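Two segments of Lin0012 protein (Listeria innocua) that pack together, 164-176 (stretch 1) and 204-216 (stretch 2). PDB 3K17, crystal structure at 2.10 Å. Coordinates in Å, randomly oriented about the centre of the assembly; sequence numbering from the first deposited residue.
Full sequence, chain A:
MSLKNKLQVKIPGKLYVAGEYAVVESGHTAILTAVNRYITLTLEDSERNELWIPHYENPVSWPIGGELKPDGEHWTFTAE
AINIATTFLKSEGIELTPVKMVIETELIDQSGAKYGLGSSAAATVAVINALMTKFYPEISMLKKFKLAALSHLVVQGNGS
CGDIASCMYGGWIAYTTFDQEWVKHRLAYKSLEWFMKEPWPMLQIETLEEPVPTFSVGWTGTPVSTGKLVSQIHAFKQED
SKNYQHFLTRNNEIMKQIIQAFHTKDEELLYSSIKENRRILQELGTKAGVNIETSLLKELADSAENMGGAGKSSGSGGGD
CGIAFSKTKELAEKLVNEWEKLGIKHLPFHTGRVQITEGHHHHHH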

# COMPACT_ATOMS: atom_id res chain seq x y z
N ILE A 164 18.26 -31.07 7.74
CA ILE A 164 17.06 -31.85 7.47
C ILE A 164 17.43 -33.34 7.46
O ILE A 164 16.72 -34.17 8.03
CB ILE A 164 16.46 -31.47 6.08
CG1 ILE A 164 15.82 -30.08 6.13
CG2 ILE A 164 15.45 -32.51 5.64
CD1 ILE A 164 14.63 -29.97 7.07
N ALA A 165 18.54 -33.68 6.82
CA ALA A 165 18.99 -35.07 6.72
C ALA A 165 19.25 -35.70 8.08
O ALA A 165 18.78 -36.81 8.38
CB ALA A 165 20.25 -35.16 5.86
N SER A 166 19.99 -34.97 8.92
CA SER A 166 20.33 -35.45 10.24
C SER A 166 19.10 -35.67 11.11
O SER A 166 19.01 -36.69 11.80
CB SER A 166 21.29 -34.47 10.91
OG SER A 166 21.60 -34.88 12.23
N CYS A 167 18.16 -34.73 11.09
CA CYS A 167 16.93 -34.86 11.89
C CYS A 167 16.08 -36.04 11.41
O CYS A 167 15.48 -36.76 12.21
CB CYS A 167 16.11 -33.57 11.82
SG CYS A 167 16.96 -32.15 12.58
N MSE A 168 16.04 -36.24 10.10
CA MSE A 168 15.26 -37.32 9.49
C MSE A 168 15.86 -38.71 9.74
O MSE A 168 15.15 -39.64 10.13
CB MSE A 168 15.15 -37.07 7.99
CG MSE A 168 14.45 -38.15 7.19
SE MSE A 168 12.56 -38.22 7.56
CE MSE A 168 12.01 -36.67 6.51
N TYR A 169 17.17 -38.84 9.53
CA TYR A 169 17.87 -40.12 9.67
C TYR A 169 18.34 -40.51 11.06
O TYR A 169 18.47 -41.70 11.36
CB TYR A 169 19.08 -40.16 8.72
CG TYR A 169 18.70 -40.36 7.27
CD1 TYR A 169 17.91 -39.43 6.60
CD2 TYR A 169 19.09 -41.51 6.59
CE1 TYR A 169 17.50 -39.65 5.29
CE2 TYR A 169 18.69 -41.74 5.27
CZ TYR A 169 17.90 -40.81 4.63
OH TYR A 169 17.47 -41.04 3.34
N GLY A 170 18.58 -39.52 11.93
CA GLY A 170 19.06 -39.84 13.26
C GLY A 170 20.50 -40.33 13.19
O GLY A 170 21.12 -40.30 12.13
N GLY A 171 21.04 -40.76 14.33
CA GLY A 171 22.40 -41.25 14.37
C GLY A 171 23.44 -40.30 13.80
O GLY A 171 23.27 -39.07 13.84
N TRP A 172 24.52 -40.87 13.27
CA TRP A 172 25.61 -40.13 12.68
C TRP A 172 25.57 -40.33 11.17
O TRP A 172 25.39 -41.46 10.70
CB TRP A 172 26.96 -40.63 13.20
CG TRP A 172 27.22 -40.35 14.66
CD1 TRP A 172 26.59 -40.92 15.73
CD2 TRP A 172 28.14 -39.39 15.19
NE1 TRP A 172 27.05 -40.36 16.90
CE2 TRP A 172 28.00 -39.42 16.60
CE3 TRP A 172 29.06 -38.50 14.62
CZ2 TRP A 172 28.75 -38.60 17.44
CZ3 TRP A 172 29.81 -37.68 15.46
CH2 TRP A 172 29.65 -37.73 16.86
N ILE A 173 25.75 -39.25 10.41
CA ILE A 173 25.73 -39.36 8.95
C ILE A 173 26.76 -38.51 8.23
O ILE A 173 27.27 -37.51 8.75
CB ILE A 173 24.36 -38.95 8.36
CG1 ILE A 173 24.08 -37.47 8.67
CG2 ILE A 173 23.25 -39.83 8.90
CD1 ILE A 173 22.92 -36.86 7.87
N ALA A 174 27.04 -38.93 7.00
CA ALA A 174 27.91 -38.21 6.10
C ALA A 174 26.87 -37.72 5.10
O ALA A 174 26.22 -38.53 4.42
CB ALA A 174 28.90 -39.14 5.43
N TYR A 175 26.67 -36.41 5.04
CA TYR A 175 25.67 -35.85 4.13
C TYR A 175 26.32 -35.16 2.94
O TYR A 175 27.18 -34.29 3.11
CB TYR A 175 24.80 -34.82 4.87
CG TYR A 175 23.84 -34.10 3.96
CD1 TYR A 175 22.71 -34.74 3.46
CD2 TYR A 175 24.08 -32.78 3.56
CE1 TYR A 175 21.83 -34.10 2.59
CE2 TYR A 175 23.20 -32.13 2.68
CZ TYR A 175 22.09 -32.79 2.20
OH TYR A 175 21.22 -32.16 1.34
N THR A 176 25.91 -35.54 1.74
CA THR A 176 26.44 -34.92 0.53
C THR A 176 25.32 -34.17 -0.18
O THR A 176 24.38 -34.77 -0.71
CB THR A 176 27.06 -35.96 -0.41
OG1 THR A 176 28.10 -36.65 0.27
CG2 THR A 176 27.62 -35.29 -1.66
N GLN A 204 23.58 -37.76 -1.35
CA GLN A 204 23.96 -39.00 -0.70
C GLN A 204 23.89 -38.82 0.80
O GLN A 204 24.39 -37.85 1.35
CB GLN A 204 25.37 -39.45 -1.09
CG GLN A 204 25.63 -40.90 -0.69
CD GLN A 204 27.06 -41.36 -0.94
OE1 GLN A 204 27.58 -41.22 -2.05
NE2 GLN A 204 27.69 -41.92 0.08
N ILE A 205 23.24 -39.77 1.46
CA ILE A 205 23.10 -39.73 2.90
C ILE A 205 23.60 -41.07 3.42
O ILE A 205 22.91 -42.08 3.32
CB ILE A 205 21.63 -39.50 3.30
CG1 ILE A 205 21.09 -38.26 2.57
CG2 ILE A 205 21.53 -39.32 4.80
CD1 ILE A 205 19.63 -37.95 2.86
N GLU A 206 24.79 -41.06 3.99
CA GLU A 206 25.40 -42.28 4.51
C GLU A 206 25.38 -42.39 6.03
O GLU A 206 25.85 -41.50 6.73
CB GLU A 206 26.86 -42.37 4.05
CG GLU A 206 27.54 -43.66 4.48
CD GLU A 206 29.03 -43.65 4.22
OE1 GLU A 206 29.50 -42.77 3.46
OE2 GLU A 206 29.73 -44.53 4.76
N THR A 207 24.84 -43.50 6.52
CA THR A 207 24.80 -43.75 7.95
C THR A 207 26.21 -44.13 8.38
O THR A 207 26.86 -44.96 7.74
CB THR A 207 23.83 -44.90 8.29
OG1 THR A 207 22.48 -44.46 8.07
CG2 THR A 207 23.99 -45.33 9.73
N LEU A 208 26.69 -43.51 9.46
CA LEU A 208 28.03 -43.76 9.98
C LEU A 208 28.01 -44.39 11.36
O LEU A 208 26.98 -44.42 12.04
CB LEU A 208 28.83 -42.46 10.06
CG LEU A 208 29.13 -41.72 8.76
CD1 LEU A 208 29.76 -40.36 9.09
CD2 LEU A 208 30.05 -42.55 7.90
N GLU A 209 29.17 -44.90 11.77
CA GLU A 209 29.33 -45.52 13.08
C GLU A 209 29.81 -44.45 14.05
O GLU A 209 30.70 -43.67 13.73
CB GLU A 209 30.36 -46.65 13.02
CG GLU A 209 29.95 -47.85 12.17
CD GLU A 209 29.44 -49.02 13.00
OE1 GLU A 209 30.23 -49.56 13.81
OE2 GLU A 209 28.26 -49.39 12.84
N GLU A 210 29.20 -44.43 15.23
CA GLU A 210 29.56 -43.46 16.26
C GLU A 210 31.01 -43.67 16.68
O GLU A 210 31.43 -44.79 16.96
CB GLU A 210 28.64 -43.65 17.47
CG GLU A 210 28.78 -42.58 18.53
CD GLU A 210 27.85 -42.82 19.71
OE1 GLU A 210 26.74 -43.33 19.48
OE2 GLU A 210 28.23 -42.49 20.85
N PRO A 211 31.80 -42.58 16.73
CA PRO A 211 33.20 -42.72 17.14
C PRO A 211 33.28 -43.15 18.60
O PRO A 211 32.37 -42.87 19.40
CB PRO A 211 33.77 -41.32 16.92
CG PRO A 211 32.92 -40.78 15.82
CD PRO A 211 31.54 -41.23 16.23
N VAL A 212 34.38 -43.82 18.95
CA VAL A 212 34.57 -44.28 20.32
C VAL A 212 34.90 -43.11 21.26
O VAL A 212 34.43 -43.08 22.39
CB VAL A 212 35.70 -45.35 20.42
CG1 VAL A 212 35.96 -45.73 21.88
CG2 VAL A 212 35.30 -46.61 19.64
N PRO A 213 35.72 -42.15 20.80
CA PRO A 213 36.06 -41.00 21.65
C PRO A 213 34.79 -40.32 22.16
O PRO A 213 33.85 -40.10 21.40
CB PRO A 213 36.86 -40.10 20.71
CG PRO A 213 37.50 -41.07 19.77
CD PRO A 213 36.38 -42.03 19.48
N THR A 214 34.76 -39.98 23.45
CA THR A 214 33.60 -39.32 24.03
C THR A 214 33.29 -38.00 23.32
O THR A 214 34.18 -37.17 23.11
CB THR A 214 33.81 -39.01 25.54
OG1 THR A 214 34.05 -40.23 26.25
CG2 THR A 214 32.56 -38.34 26.14
N PHE A 215 32.02 -37.80 22.98
CA PHE A 215 31.58 -36.57 22.30
C PHE A 215 30.96 -35.62 23.33
O PHE A 215 30.03 -35.99 24.05
CB PHE A 215 30.54 -36.92 21.24
CG PHE A 215 30.18 -35.77 20.34
CD1 PHE A 215 31.12 -35.24 19.46
CD2 PHE A 215 28.88 -35.26 20.32
CE1 PHE A 215 30.76 -34.23 18.57
CE2 PHE A 215 28.52 -34.25 19.43
CZ PHE A 215 29.45 -33.73 18.55
N SER A 216 31.48 -34.40 23.40
CA SER A 216 30.96 -33.42 24.35
C SER A 216 30.30 -32.23 23.65
O SER A 216 30.81 -31.74 22.64
CB SER A 216 32.09 -32.92 25.26
OG SER A 216 32.57 -33.96 26.09
O HOH W 1 22.13 -42.65 10.87
O HOH W 2 24.65 -43.73 13.21

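What fastens the two backbones together? Strand 172-176 and the strand that begins at Q204 run antiparallel, and main-chain hydrogen bonds link them along their length. A174 and E206 form a reciprocal pair: A174 N donates to E206 O at 2.8 Å, and E206 N donates to A174 O at 2.9 Å. T176 and Q204 repeat the pattern, with T176 N to Q204 O at 2.8 Å and a longer return bond from Q204 N to T176 O at 3.2 Å. Next to the A174/E206 rung, toward W172, I173 CA comes within 3.1 Å of E206 O, a CA-H...O contact typical of close antiparallel strands.

How is the ladder finished at W172? L208 N donates to W172 O at 2.7 Å, but the return path runs through a water. Water 2 accepts from W172 N at 2.9 Å and donates to L208 O at 2.7 Å, so both groups are satisfied although the strands do not close directly here. Water 1 sits nearby, donating to G170 O at 2.9 Å, with weak bonds to W172 O and T207 OG1. The chain reaches this point from the helix through G170 and G171, both with positive phi, a conformation that glycine adopts readily.

What does the tryptophan do on its side of the sheet? W172 has the largest area covered by the opposite stretch, and its flat indole suits a pocket built from several unlike surfaces. Over one face of the W172 indole lie E210 CA, 4.0 Å from the centroid of the W172 five-membered ring, and P211 CD, 3.8 Å from that of its six-membered ring and almost on the normal. The indole edge points at the face of F215, with W172 CH2 3.9 Å from F215 CD1 and the planes at 75°. On the same sheet face, the small A174 leaves its CB 4.0 Å from L208 CD1, while L208 CB lies 4.1 Å from W172 CB.

What packs against the other face? I205 is the centre here, its branched side chain meeting residues of both the strand and the helix. Its CG2 lies 3.6 Å from the centroid of the Y169 ring, nearly on the ring normal, a CH-pi contact, and its CD1 approaches A165 CB at 4.1 Å. I173 CD1 reaches I205 CG2 at 4.2 Å, and I205 CG1 lies at the edge of the Y175 ring, 4.0 Å from Y175 CD1. Altogether the two stretches bury 810 Å², both sides summed.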